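Local coordinates for protein ethylbenzene dehydrogenase alpha-subunit (Aromatoleum aromaticum, PDB 2IVF) that holds a molybdenum atom between two pterin guanine dinucleotides, together with an iron-sulfur cluster, as the alpha-subunit of a molybdopterin oxidoreductase, at residues 451-456 and 830-835; 223-228 and 444-449; 108-113 and 121-126. All coordinates share one frame; numbering follows the deposited sequence.

Contact 1: 451-456 and 830-835; sequences SYHGDL and THKDTP
Leu-456, His-453 and Pro-835 bury the most surface where the start of helix 454-467 meets the irregular segment 830-835, and no direct hydrogen bond joins the two segments. Leu-456 settles on the backbone of Thr-830: its CB lies 3.4 Å from Thr-830 O, and its CD1 and CD2 both reach the methyl CG2, the two side chains running alongside each other and pointing the same way. His-453, the N-cap residue of the helix, is layered between two neighbours. Lys-832 CB sits over one face of the imidazole, 3.7 Å from the ring centroid in a CH-pi contact, while CD1 of the adjacent Tyr-452 covers the opposite face near the rim. Beyond CG the lysine chain is extended and crosses the histidine at about a right angle, carrying NZ on to salt bridges with Asp-567 and Glu-826. In the plane of the imidazole, water 1 lies 2.9 Å from His-453 NE2 and donates to Asp-833 O over 2.7 Å, a polar link between the segments; His-453 ND1 is hydrogen-bonded to Lys-941 NZ. In Tyr-452, CG anti to the backbone N (chi1 -166°) comes within 3.6 Å of Pro-835 CD, and the phenol ring receives Pro-835 CG almost exactly over the centre, 3.4 Å from the centroid and 5° off the normal. The contact thus fastens the loop between helix 819-824 and strand 843-846 onto the N-terminal end of helix 454-467 and the two residues before it, while the His-831 side chain touches Ala-304 and Ala-305 of helix 303-316.

Contact 2: 223-228 and 444-449; sequences DTYMGA and IGFSSA. With MO (molybdenum atom), chain L; MGD (2-amino-5,6-dimercapto-7-methyl-3,7,8a,9-tetrahydro-8-oxa-1,3,9,10-tetraaza-anthracen-4-one guanosine dinucleotide), chain M.
Asp-223 OD2 binds the molybdenum atom at 2.0 Å, beside the dithiolene sulfurs S12 and S13 of MGD, in the bis-pterin metal site characteristic of this molybdopterin oxidoreductase family; three further ligand atoms complete the coordination. The other carboxylate oxygen, OD1, forms a salt bridge with Lys-450 and lies 3.1 Å from Phe-446 CB. Segment 444-449 packs against this ligand residue; it leaves strand 440-444 of a parallel sheet and folds into a type I turn from Gly-445 to Ser-448. Phe-446 is packed on both faces: Asp-223 CB stands over one, offset toward the rim, and Tyr-225 OH over the opposite one, 3.3 Å above the plane. The planes of the two aromatic rings are 30° apart and displaced, leaving little overlap. From that position the tyrosine hydroxyl donates to Ile-444 O over 2.6 Å, a bond tilted only 15° from the carbonyl plane, while Tyr-225 CE1 rests against Ile-444 CG2. The turn also grips the cofactor. Phe-446 N donates to the phosphate oxygen O2A of MGD. Ser-447 OG, anti to the carbonyl carbon and beside the backbone N (chi1 -83°), lies 2.7 Å from O2B and 3.1 Å from O4' of MGD, either of which may take its one proton, and it is also hydrogen-bonded to Arg-967 NE. Gly-445 CA comes within 3.1 Å of MGD O2A, so the diphosphate lies close against the backbone. Water 2 bridges the segments, donating to Thr-224 O and Gly-445 O and accepting from Ala-449 N. Next to it the packing is tight: Ala-449 CB approaches Thr-224 CG2 to 3.5 Å.

Contact 3: 108-113 and 121-126; sequences QAAQTP and DYNPLG
Asn-123 OD1 accepts from Thr-112 N over 2.9 Å, in the plane of its carbonyl and on a lone pair, with an N-H...O angle of 169°. One residue back, Tyr-122 N returns a bond to Thr-112 O, so both backbone polar atoms of Thr-112 are satisfied by segment 121-126; its OG1 is bonded to Gln-767. Asp-121 OD1 accepts from Asn-123 N, closing an Asx turn, and pairs with Arg-233 of the beta-subunit. At the other end, the bend of Gln-108 at chi2 (97°) leaves CD 3.6 Å from Leu-125 O, and NE2 donates to that oxygen over 2.8 Å; the same amide nitrogen is bonded to Gln-229 O of the beta-subunit. Water 3 accepts from Ala-110 N and donates to Pro-124 O. Apolar contacts fill in between, with Thr-112 CG2 3.5 Å from Tyr-122 CB and Ala-110 CB against Pro-124, a residue preceded by a cis peptide bond. Gly-126 belongs to the iron-sulfur cluster pocket. Both segments, running nearly antiparallel, belong to the loop region between strand 102-108 and helix 134-137, with strands 94-99 and 670-676 and the beta-subunit packed around them.

How the contacts relate
Contact 3 comes first in sequence, then contact 2, then contact 1. Contacts 1 and 2 are neighbours, with centres 12 Å apart, and share the chain that runs from strand 440-444 into helix 454-467. They touch directly, Asp-455 CB packing on Met-226 and Gly-227 at the start of helix 226-232. Contact 2 is at the molybdenum atom, and contact 1 lies farther from the centre of the chain, about 18 Å against 7 Å. Contact 3 stands apart, its centre about 28 Å from that of contact 2 and 39 Å from that of contact 1, beside the iron-sulfur cluster and the beta-subunit. Contacts 2 and 3 thus lie at the two metal centres, and contact 1 packs next to contact 2.

Contact 1: 451-456 and 830-835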
# COMPACT_ATOMS: atom_id res chain seq x y z
N SER A 451 7.09 15.53 -12.79
CA SER A 451 7.24 15.64 -14.24
C SER A 451 7.95 16.95 -14.50
O SER A 451 7.63 17.95 -13.88
CB SER A 451 5.90 15.62 -14.95
OG SER A 451 5.10 14.49 -14.55
N TYR A 452 8.89 16.96 -15.42
CA TYR A 452 9.69 18.17 -15.69
C TYR A 452 8.80 19.39 -15.90
O TYR A 452 9.05 20.48 -15.34
CB TYR A 452 10.52 17.94 -16.92
CG TYR A 452 11.63 18.92 -17.18
CD1 TYR A 452 11.37 20.13 -17.80
CD2 TYR A 452 12.95 18.60 -16.90
CE1 TYR A 452 12.41 21.03 -18.10
CE2 TYR A 452 13.99 19.49 -17.20
CZ TYR A 452 13.72 20.70 -17.78
OH TYR A 452 14.78 21.56 -18.12
N HIS A 453 7.77 19.19 -16.71
CA HIS A 453 6.84 20.24 -17.07
C HIS A 453 5.49 20.06 -16.34
O HIS A 453 4.45 20.44 -16.87
CB HIS A 453 6.59 20.22 -18.59
CG HIS A 453 7.79 20.59 -19.39
ND1 HIS A 453 8.44 21.78 -19.21
CD2 HIS A 453 8.48 19.91 -20.34
CE1 HIS A 453 9.48 21.84 -20.02
NE2 HIS A 453 9.53 20.72 -20.72
N GLY A 454 5.48 19.52 -15.12
CA GLY A 454 4.22 19.37 -14.39
C GLY A 454 3.56 20.73 -14.20
O GLY A 454 2.35 20.82 -14.12
N ASP A 455 4.35 21.79 -14.09
CA ASP A 455 3.77 23.13 -13.93
C ASP A 455 2.91 23.45 -15.13
O ASP A 455 1.78 23.89 -14.95
CB ASP A 455 4.84 24.23 -13.69
CG ASP A 455 5.89 24.31 -14.75
OD1 ASP A 455 6.09 23.35 -15.54
OD2 ASP A 455 6.59 25.35 -14.74
N LEU A 456 3.40 23.18 -16.34
CA LEU A 456 2.61 23.39 -17.56
C LEU A 456 1.39 22.55 -17.63
O LEU A 456 0.34 23.02 -18.05
CB LEU A 456 3.42 23.12 -18.81
CG LEU A 456 4.45 24.21 -19.12
CD1 LEU A 456 5.31 23.75 -20.33
CD2 LEU A 456 3.84 25.61 -19.39
N THR A 830 1.05 25.61 -22.12
CA THR A 830 1.47 25.11 -23.40
C THR A 830 1.98 23.71 -23.17
O THR A 830 2.33 23.35 -22.04
CB THR A 830 2.57 25.97 -24.00
OG1 THR A 830 2.69 25.61 -25.38
CG2 THR A 830 3.90 25.73 -23.26
N HIS A 831 1.99 22.92 -24.24
CA HIS A 831 2.50 21.56 -24.17
C HIS A 831 3.98 21.53 -24.60
O HIS A 831 4.36 22.08 -25.67
CB HIS A 831 1.73 20.62 -25.10
CG HIS A 831 2.38 19.29 -25.22
ND1 HIS A 831 2.67 18.51 -24.12
CD2 HIS A 831 2.89 18.63 -26.29
CE1 HIS A 831 3.30 17.42 -24.51
NE2 HIS A 831 3.44 17.46 -25.81
N LYS A 832 4.81 20.96 -23.74
CA LYS A 832 6.19 20.61 -24.08
C LYS A 832 6.38 19.17 -23.73
O LYS A 832 6.03 18.76 -22.63
CB LYS A 832 7.21 21.42 -23.29
CG LYS A 832 7.30 22.91 -23.74
CD LYS A 832 8.39 23.67 -22.93
CE LYS A 832 8.62 25.12 -23.35
NZ LYS A 832 9.74 25.68 -22.54
N ASP A 833 6.95 18.41 -24.65
CA ASP A 833 7.26 17.03 -24.33
C ASP A 833 8.39 16.94 -23.29
O ASP A 833 9.21 17.86 -23.13
CB ASP A 833 7.46 16.16 -25.57
CG ASP A 833 6.08 15.72 -26.20
OD1 ASP A 833 5.86 15.99 -27.37
OD2 ASP A 833 5.20 15.12 -25.50
N THR A 834 8.33 15.90 -22.47
CA THR A 834 9.39 15.66 -21.50
C THR A 834 10.74 15.77 -22.16
O THR A 834 10.94 15.22 -23.25
CB THR A 834 9.29 14.24 -20.97
OG1 THR A 834 7.90 13.94 -20.73
CG2 THR A 834 10.14 14.08 -19.69
N PRO A 835 11.68 16.50 -21.54
CA PRO A 835 13.05 16.49 -22.04
C PRO A 835 13.61 15.06 -22.09
O PRO A 835 13.15 14.20 -21.36
CB PRO A 835 13.77 17.31 -21.00
CG PRO A 835 12.77 18.28 -20.57
CD PRO A 835 11.55 17.44 -20.41
O HOH W 1 11.03 19.90 -23.07

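Contact 2: 223-228 and 444-449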
# COMPACT_ATOMS: atom_id res chain seq x y z
N ASP A 223 6.89 16.88 -3.91
CA ASP A 223 5.46 17.09 -3.62
C ASP A 223 5.12 18.56 -3.56
O ASP A 223 5.24 19.19 -2.52
CB ASP A 223 5.07 16.49 -2.30
CG ASP A 223 5.16 14.99 -2.31
OD1 ASP A 223 5.14 14.44 -3.42
OD2 ASP A 223 5.28 14.39 -1.23
N THR A 224 4.72 19.07 -4.69
CA THR A 224 4.47 20.47 -4.87
C THR A 224 3.52 20.63 -6.04
O THR A 224 3.34 19.70 -6.82
CB THR A 224 5.73 21.20 -5.21
OG1 THR A 224 5.44 22.58 -5.15
CG2 THR A 224 6.13 20.84 -6.62
N TYR A 225 2.87 21.78 -6.16
CA TYR A 225 2.04 22.06 -7.34
C TYR A 225 2.44 23.40 -7.84
O TYR A 225 1.84 24.44 -7.52
CB TYR A 225 0.58 22.00 -6.98
CG TYR A 225 0.12 20.65 -6.49
CD1 TYR A 225 -0.08 19.59 -7.36
CD2 TYR A 225 -0.17 20.46 -5.15
CE1 TYR A 225 -0.55 18.38 -6.90
CE2 TYR A 225 -0.63 19.25 -4.69
CZ TYR A 225 -0.79 18.20 -5.55
OH TYR A 225 -1.27 17.00 -5.05
N MET A 226 3.52 23.40 -8.59
CA MET A 226 4.13 24.68 -9.02
C MET A 226 3.25 25.44 -9.99
O MET A 226 3.31 26.67 -10.08
CB MET A 226 5.52 24.43 -9.57
CG MET A 226 6.51 24.02 -8.48
SD MET A 226 6.83 25.41 -7.39
CE MET A 226 8.00 26.36 -8.37
N GLY A 227 2.38 24.71 -10.70
CA GLY A 227 1.45 25.32 -11.61
C GLY A 227 0.33 26.04 -10.86
O GLY A 227 -0.14 27.09 -11.26
N ALA A 228 -0.08 25.45 -9.76
CA ALA A 228 -1.01 26.12 -8.87
C ALA A 228 -0.30 27.35 -8.29
O ALA A 228 -0.83 28.46 -8.26
CB ALA A 228 -1.45 25.15 -7.74
N ILE A 444 -5.10 15.91 -8.55
CA ILE A 444 -3.79 15.90 -9.12
C ILE A 444 -2.83 15.36 -8.08
O ILE A 444 -2.63 15.97 -7.03
CB ILE A 444 -3.30 17.33 -9.45
CG1 ILE A 444 -4.34 18.08 -10.28
CG2 ILE A 444 -1.97 17.25 -10.22
CD1 ILE A 444 -3.97 19.53 -10.55
N GLY A 445 -2.22 14.23 -8.40
CA GLY A 445 -1.27 13.60 -7.52
C GLY A 445 0.12 14.12 -7.75
O GLY A 445 0.38 14.99 -8.58
N PHE A 446 1.03 13.53 -7.04
CA PHE A 446 2.36 14.08 -6.97
C PHE A 446 3.29 13.55 -8.04
O PHE A 446 4.46 13.96 -8.11
CB PHE A 446 2.91 13.95 -5.56
CG PHE A 446 2.25 14.87 -4.56
CD1 PHE A 446 2.42 16.25 -4.64
CD2 PHE A 446 1.45 14.35 -3.56
CE1 PHE A 446 1.80 17.12 -3.71
CE2 PHE A 446 0.83 15.22 -2.62
CZ PHE A 446 1.02 16.60 -2.71
N SER A 447 2.75 12.75 -8.96
CA SER A 447 3.46 12.52 -10.21
C SER A 447 3.52 13.78 -11.05
O SER A 447 4.35 13.87 -11.95
CB SER A 447 2.82 11.40 -11.02
OG SER A 447 3.26 10.13 -10.56
N SER A 448 2.61 14.72 -10.84
CA SER A 448 2.68 15.98 -11.62
C SER A 448 3.97 16.71 -11.28
O SER A 448 4.76 17.19 -12.16
CB SER A 448 1.48 16.87 -11.30
OG SER A 448 1.53 18.07 -12.09
N ALA A 449 4.22 16.83 -9.98
CA ALA A 449 5.43 17.57 -9.56
C ALA A 449 6.69 16.83 -9.98
O ALA A 449 7.73 17.43 -10.18
CB ALA A 449 5.46 17.78 -8.07
MO MO L . 5.40 12.39 -0.85
PB MGD M . 1.71 8.73 -7.58
O1B MGD M . 1.72 7.46 -6.79
O2B MGD M . 3.04 9.21 -8.03
O3B MGD M . 1.00 9.96 -6.90
O3A MGD M . 0.50 9.38 -4.47
PA MGD M . -0.16 10.03 -5.76
O1A MGD M . -1.33 9.21 -6.07
O2A MGD M . -0.35 11.46 -5.55
O5' MGD M . 0.79 8.54 -8.88
C5' MGD M . 1.02 7.43 -9.76
C4' MGD M . 0.26 7.63 -11.06
O4' MGD M . 0.83 8.70 -11.80
C3' MGD M . 0.64 6.40 -11.87
O3' MGD M . -0.37 5.43 -11.63
C2' MGD M . 0.62 6.92 -13.31
O2' MGD M . -0.46 6.31 -14.04
C1' MGD M . 0.40 8.44 -13.14
N9 MGD M . 1.27 9.16 -14.10
C8 MGD M . 2.60 9.06 -14.25
N7 MGD M . 3.04 9.92 -15.19
C5 MGD M . 1.94 10.58 -15.62
C6 MGD M . 1.67 11.56 -16.58
O6 MGD M . 2.52 12.06 -17.32
N1 MGD M . 0.35 11.99 -16.71
C2 MGD M . -0.73 11.49 -15.97
N2 MGD M . -2.01 11.96 -16.19
N3 MGD M . -0.45 10.56 -15.04
C4 MGD M . 0.83 10.11 -14.89
C10 MGD M . 1.66 9.89 -3.91
C11 MGD M . 1.45 10.01 -2.42
O11 MGD M . 1.13 8.78 -1.93
C12 MGD M . 2.62 10.65 -1.66
S12 MGD M . 3.62 11.91 -2.37
C13 MGD M . 2.91 10.22 -0.38
S13 MGD M . 4.21 10.95 0.48
C14 MGD M . 2.12 9.13 0.25
N15 MGD M . 2.93 7.88 0.11
C16 MGD M . 2.32 6.62 0.03
C17 MGD M . 3.03 5.44 0.04
O17 MGD M . 4.28 5.44 0.10
N18 MGD M . 2.31 4.24 -0.05
C19 MGD M . 0.95 4.19 -0.13
N19 MGD M . 0.36 2.98 -0.21
N20 MGD M . 0.29 5.36 -0.17
C21 MGD M . 0.93 6.53 -0.07
N22 MGD M . 0.22 7.73 -0.11
C23 MGD M . 0.80 8.96 -0.56
O HOH W 2 2.18 17.23 -8.04

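Contact 3: 108-113 and 121-126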
# COMPACT_ATOMS: atom_id res chain seq x y z
N GLN A 108 -9.27 -1.53 12.87
CA GLN A 108 -9.84 -0.19 12.77
C GLN A 108 -10.94 -0.03 13.79
O GLN A 108 -11.77 -0.90 13.94
CB GLN A 108 -10.47 0.07 11.41
CG GLN A 108 -9.50 0.06 10.25
CD GLN A 108 -9.47 -1.29 9.51
OE1 GLN A 108 -9.36 -2.38 10.14
NE2 GLN A 108 -9.55 -1.22 8.16
N ALA A 109 -10.97 1.13 14.44
CA ALA A 109 -12.05 1.43 15.34
C ALA A 109 -13.33 1.76 14.56
O ALA A 109 -14.39 1.41 15.01
CB ALA A 109 -11.66 2.57 16.31
N ALA A 110 -13.20 2.39 13.40
CA ALA A 110 -14.36 2.73 12.55
C ALA A 110 -15.36 3.60 13.34
O ALA A 110 -16.55 3.27 13.52
CB ALA A 110 -15.03 1.40 12.00
N GLN A 111 -14.85 4.73 13.82
CA GLN A 111 -15.60 5.68 14.63
C GLN A 111 -15.40 7.10 14.07
O GLN A 111 -15.25 8.06 14.82
CB GLN A 111 -15.12 5.61 16.10
CG GLN A 111 -15.50 4.29 16.77
CD GLN A 111 -15.10 4.18 18.20
OE1 GLN A 111 -14.10 4.71 18.63
NE2 GLN A 111 -15.91 3.47 18.97
N THR A 112 -15.45 7.22 12.75
CA THR A 112 -15.31 8.53 12.08
C THR A 112 -16.59 8.81 11.30
O THR A 112 -16.74 8.38 10.17
CB THR A 112 -14.09 8.58 11.20
OG1 THR A 112 -12.97 8.13 11.94
CG2 THR A 112 -13.86 9.99 10.65
N PRO A 113 -17.53 9.50 11.94
CA PRO A 113 -18.82 9.78 11.29
C PRO A 113 -18.76 10.70 10.07
O PRO A 113 -17.75 11.34 9.85
CB PRO A 113 -19.63 10.44 12.41
CG PRO A 113 -19.01 9.94 13.67
CD PRO A 113 -17.52 10.00 13.32
N ASP A 121 -19.96 8.35 5.68
CA ASP A 121 -18.95 8.42 6.73
C ASP A 121 -17.59 7.98 6.21
O ASP A 121 -17.42 7.66 5.01
CB ASP A 121 -19.40 7.67 8.01
CG ASP A 121 -19.54 6.14 7.82
OD1 ASP A 121 -18.82 5.55 6.99
OD2 ASP A 121 -20.42 5.50 8.49
N TYR A 122 -16.59 8.09 7.09
CA TYR A 122 -15.22 7.81 6.69
C TYR A 122 -14.84 6.34 7.08
O TYR A 122 -13.68 5.94 6.88
CB TYR A 122 -14.24 8.76 7.35
CG TYR A 122 -14.15 10.14 6.76
CD1 TYR A 122 -15.12 11.07 7.01
CD2 TYR A 122 -13.04 10.52 5.98
CE1 TYR A 122 -15.04 12.36 6.48
CE2 TYR A 122 -12.95 11.83 5.44
CZ TYR A 122 -13.94 12.73 5.71
OH TYR A 122 -13.90 14.01 5.22
N ASN A 123 -15.79 5.58 7.61
CA ASN A 123 -15.48 4.29 8.18
C ASN A 123 -15.21 3.22 7.13
O ASN A 123 -15.82 3.25 6.06
CB ASN A 123 -16.62 3.85 9.04
CG ASN A 123 -16.75 4.71 10.27
OD1 ASN A 123 -15.75 5.09 10.86
ND2 ASN A 123 -17.98 5.00 10.65
N PRO A 124 -14.37 2.22 7.45
CA PRO A 124 -13.60 2.05 8.66
C PRO A 124 -12.26 2.69 8.65
O PRO A 124 -11.55 2.60 9.67
CB PRO A 124 -13.40 0.54 8.73
CG PRO A 124 -13.34 0.08 7.29
CD PRO A 124 -14.24 1.05 6.53
N LEU A 125 -11.88 3.28 7.52
CA LEU A 125 -10.51 3.73 7.31
C LEU A 125 -9.56 2.54 7.28
O LEU A 125 -10.01 1.39 7.18
CB LEU A 125 -10.07 4.77 8.38
CG LEU A 125 -10.81 6.13 8.36
CD1 LEU A 125 -10.48 6.88 9.66
CD2 LEU A 125 -10.49 6.94 7.06
N GLY A 126 -8.26 2.82 7.31
CA GLY A 126 -7.28 1.78 7.36
C GLY A 126 -6.75 1.33 6.01
O GLY A 126 -7.23 1.74 4.94
O HOH W 3 -10.95 3.75 12.15